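Local atomic coordinates of centromeric protein-C, isoform A (Drosophila melanogaster, PDB entry 6O2K), a protein that probably acts as an adaptor between chromatin and other centromere proteins, this chain being its dimer-forming C-terminal cupin domain. Residues B[2-6]-B[7-11]; B[13-16]-B[17-20]. All coordinates share one frame; numbering follows the deposited sequence.

Interaction 1. Residues B[2-6]-B[7-11]; sequences PLRDE and QEEAS
A capping box formed by D5 and E8 starts helix 6-19, the N-terminal helix of this cupin domain. D5 is the N-cap residue: its OD2 accepts from E8 N at 2.8 Å, a nearly straight bond (166°) that meets the oxygen almost end-on to its C-O bond. In return E8 OE1 accepts from D5 N at 3.1 Å, offering the anti lone pair, the one turned away from its other oxygen. CG of D5 sits between the backbone N and the carbonyl carbon (chi1 61°), and this swings the carboxylate back over the first turn, where OD2 packs against E8 CG at 3.4 Å. The two side chains cross at about a right angle and bring like charges together, D5 OD1 lying 3.6 Å from E8 OE1; the salt bridge from E8 OE2 to R19 of the second subunit probably eases this. Such a box closes the N-terminal end of a helix by giving E8 N, a first-turn N-H with no helical carbonyl before it, a side-chain acceptor, and the regular bonding then begins with E9 N to D5 O at 2.9 Å and A10 N to E6 O at 3.0 Å. Ahead of the cap, R4 passes its aliphatic part slantwise over E8, with CB 3.7 Å from E8 CB and 3.8 Å from E9 CG, while its NE hydrogen-bonds to T12 OG1.

Interaction 2. Residues B[13-16]-B[17-20]; sequences KLMQ and WLRG
With CG of L14 anti to the backbone N (chi1 167°) and CG of L18 anti to the carbonyl carbon instead (chi1 -67°), the two isobutyl groups one turn apart lean together on the buried side of helix 6-19. L14 meets L18 with its CG and CD1, CG lying 4.0 Å from L18 CD1, and the two chains pass at a slant. The end of M15 reaches the same L18 methyl, its chain bending at chi2 and chi3 to carry CE to 4.1 Å from L18 CD1. Cutting L18 back to an alanine is likely to open a gap between L14 and the M15 methyl, leaving the thioether of M15 freer to turn. The backbone here carries the last regular bonds of the helix, W17 N to K13 O, L18 N to L14 O at 2.9 Å and R19 N to M15 O. A Schellman motif then ends the helix at G20, which takes a positive phi (77°) that would press a side chain against the preceding carbonyl oxygen. R19 lays its CB, CG and CD on the carbonyl oxygen of M15, CG at 3.3 Å from M15 O, and its CD meets M15 CG at 4.1 Å with the chains roughly at right angles. Its NH1 makes a long, weak ion pair with E8 of the second subunit. On another side of the helix W17 meets the ring of F45, the two planes inclined to each other, and R68 hydrogen-bonds to the carbonyl oxygens of W17 and L18, tying the helix end to strand 64-69.

In the fold
Both contacts belong to helix 6-19 and follow one another along the chain: interaction 1 builds its first turn and interaction 2 its last, with centres about 14 Å apart. The centre of interaction 1 lies at the surface, about 22 Å from the centre of the chain, whereas that of interaction 2 is about 12 Å from it and partly buried. The helix thus reaches outward from the antiparallel beta-sheets of the cupin domain. Both ends touch the second subunit: the N-terminal part of the helix packs on I131, F91 and V113 of that chain, and L14 near the other end packs on its G114. The helix is therefore part of the dimer interface as well as of its own domain.

Interaction 1. Residues B[2-6]-B[7-11]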
# COMPACT_ATOMS: atom_id res chain seq x y z
N PRO B 2 14.44 -19.23 2.97
CA PRO B 2 13.85 -20.06 4.03
C PRO B 2 12.46 -20.54 3.64
O PRO B 2 11.65 -19.78 3.11
CB PRO B 2 13.80 -19.10 5.23
CG PRO B 2 13.85 -17.73 4.63
CD PRO B 2 14.71 -17.85 3.41
N LEU B 3 12.20 -21.82 3.91
CA LEU B 3 10.92 -22.44 3.61
C LEU B 3 9.78 -21.61 4.17
O LEU B 3 9.72 -21.34 5.37
CB LEU B 3 10.87 -23.86 4.18
CG LEU B 3 9.62 -24.70 3.85
CD1 LEU B 3 9.46 -24.91 2.36
CD2 LEU B 3 9.67 -26.03 4.57
N ARG B 4 8.87 -21.20 3.28
CA ARG B 4 7.83 -20.25 3.63
C ARG B 4 6.75 -20.87 4.50
O ARG B 4 6.38 -22.04 4.32
CB ARG B 4 7.18 -19.68 2.37
CG ARG B 4 8.02 -18.68 1.60
CD ARG B 4 7.30 -18.30 0.33
NE ARG B 4 8.12 -17.48 -0.56
CZ ARG B 4 9.05 -17.97 -1.37
NH1 ARG B 4 9.28 -19.28 -1.41
NH2 ARG B 4 9.75 -17.15 -2.15
N ASP B 5 6.22 -20.08 5.43
CA ASP B 5 4.98 -20.45 6.10
C ASP B 5 3.79 -20.03 5.23
O ASP B 5 3.95 -19.50 4.13
CB ASP B 5 4.89 -19.83 7.51
CG ASP B 5 4.92 -18.30 7.53
OD1 ASP B 5 5.60 -17.74 8.42
OD2 ASP B 5 4.27 -17.63 6.69
N GLU B 6 2.58 -20.28 5.73
CA GLU B 6 1.39 -20.04 4.92
C GLU B 6 1.23 -18.56 4.58
O GLU B 6 0.85 -18.21 3.45
CB GLU B 6 0.15 -20.56 5.64
CG GLU B 6 0.29 -22.01 6.12
CD GLU B 6 0.68 -22.13 7.59
OE1 GLU B 6 1.82 -21.77 7.95
OE2 GLU B 6 -0.17 -22.60 8.39
N GLN B 7 1.52 -17.67 5.53
CA GLN B 7 1.36 -16.24 5.26
C GLN B 7 2.41 -15.74 4.27
O GLN B 7 2.12 -14.89 3.41
CB GLN B 7 1.43 -15.45 6.56
CG GLN B 7 0.12 -15.46 7.32
CD GLN B 7 -0.05 -16.73 8.13
OE1 GLN B 7 0.87 -17.17 8.82
NE2 GLN B 7 -1.23 -17.34 8.04
N GLU B 8 3.63 -16.27 4.38
CA GLU B 8 4.66 -15.93 3.41
C GLU B 8 4.31 -16.47 2.03
O GLU B 8 4.54 -15.79 1.02
CB GLU B 8 6.01 -16.47 3.89
CG GLU B 8 6.54 -15.69 5.09
CD GLU B 8 7.80 -16.28 5.69
OE1 GLU B 8 7.94 -17.52 5.69
OE2 GLU B 8 8.66 -15.49 6.14
N GLU B 9 3.71 -17.66 1.96
CA GLU B 9 3.25 -18.16 0.66
C GLU B 9 2.18 -17.24 0.07
O GLU B 9 2.21 -16.93 -1.13
CB GLU B 9 2.74 -19.59 0.80
CG GLU B 9 3.85 -20.61 0.91
CD GLU B 9 3.35 -22.04 1.04
OE1 GLU B 9 4.17 -22.97 0.90
OE2 GLU B 9 2.14 -22.22 1.30
N ALA B 10 1.25 -16.76 0.90
CA ALA B 10 0.22 -15.86 0.39
C ALA B 10 0.82 -14.55 -0.12
O ALA B 10 0.46 -14.04 -1.19
CB ALA B 10 -0.82 -15.58 1.48
N SER B 11 1.74 -13.97 0.67
CA SER B 11 2.39 -12.73 0.26
C SER B 11 3.16 -12.91 -1.04
O SER B 11 3.11 -12.06 -1.94
CB SER B 11 3.32 -12.27 1.39
OG SER B 11 4.11 -11.16 1.01

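Interaction 2. Residues B[13-16]-B[17-20]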
# COMPACT_ATOMS: atom_id res chain seq x y z
N LYS B 13 2.59 -15.19 -3.40
CA LYS B 13 1.64 -15.35 -4.49
C LYS B 13 1.12 -14.00 -4.96
O LYS B 13 1.09 -13.71 -6.16
CB LYS B 13 0.49 -16.27 -4.07
CG LYS B 13 -0.54 -16.49 -5.18
CD LYS B 13 -1.46 -17.69 -4.89
CE LYS B 13 -2.44 -17.37 -3.75
NZ LYS B 13 -3.58 -18.34 -3.69
N LEU B 14 0.73 -13.14 -4.00
CA LEU B 14 0.27 -11.80 -4.36
C LEU B 14 1.33 -11.06 -5.17
O LEU B 14 1.02 -10.50 -6.23
CB LEU B 14 -0.10 -11.00 -3.11
CG LEU B 14 -0.30 -9.49 -3.34
CD1 LEU B 14 -1.56 -9.25 -4.18
CD2 LEU B 14 -0.39 -8.72 -2.02
N MET B 15 2.57 -11.05 -4.69
CA MET B 15 3.59 -10.25 -5.38
C MET B 15 3.92 -10.83 -6.75
O MET B 15 4.16 -10.08 -7.71
CB MET B 15 4.85 -10.14 -4.52
CG MET B 15 5.87 -9.11 -5.02
SD MET B 15 5.23 -7.44 -5.29
CE MET B 15 4.60 -7.01 -3.67
N GLN B 16 3.95 -12.16 -6.88
CA GLN B 16 4.16 -12.77 -8.19
C GLN B 16 3.04 -12.40 -9.15
O GLN B 16 3.29 -12.15 -10.34
CB GLN B 16 4.26 -14.29 -8.04
CG GLN B 16 5.55 -14.73 -7.38
CD GLN B 16 6.28 -15.77 -8.19
OE1 GLN B 16 5.75 -16.84 -8.47
NE2 GLN B 16 7.52 -15.46 -8.57
N TRP B 17 1.80 -12.32 -8.65
CA TRP B 17 0.70 -11.89 -9.50
C TRP B 17 0.84 -10.43 -9.91
O TRP B 17 0.59 -10.07 -11.07
CB TRP B 17 -0.63 -12.14 -8.80
CG TRP B 17 -1.79 -11.96 -9.70
CD1 TRP B 17 -2.25 -12.85 -10.63
CD2 TRP B 17 -2.63 -10.81 -9.79
NE1 TRP B 17 -3.34 -12.32 -11.29
CE2 TRP B 17 -3.58 -11.07 -10.79
CE3 TRP B 17 -2.66 -9.59 -9.13
CZ2 TRP B 17 -4.56 -10.15 -11.13
CZ3 TRP B 17 -3.63 -8.68 -9.46
CH2 TRP B 17 -4.57 -8.96 -10.46
N LEU B 18 1.21 -9.55 -8.97
CA LEU B 18 1.42 -8.15 -9.32
C LEU B 18 2.53 -8.01 -10.36
O LEU B 18 2.43 -7.20 -11.29
CB LEU B 18 1.74 -7.31 -8.08
CG LEU B 18 0.60 -7.18 -7.07
CD1 LEU B 18 1.06 -6.54 -5.75
CD2 LEU B 18 -0.55 -6.41 -7.68
N ARG B 19 3.60 -8.80 -10.22
CA ARG B 19 4.71 -8.75 -11.16
C ARG B 19 4.36 -9.35 -12.51
O ARG B 19 5.14 -9.18 -13.46
CB ARG B 19 5.93 -9.48 -10.59
CG ARG B 19 6.62 -8.75 -9.43
CD ARG B 19 7.54 -9.71 -8.67
NE ARG B 19 8.80 -9.95 -9.38
CZ ARG B 19 9.71 -10.84 -9.00
NH1 ARG B 19 9.52 -11.59 -7.93
NH2 ARG B 19 10.83 -10.97 -9.70
N GLY B 20 3.24 -10.04 -12.63
CA GLY B 20 2.92 -10.71 -13.88
C GLY B 20 3.68 -11.99 -14.13
O GLY B 20 3.56 -12.56 -15.21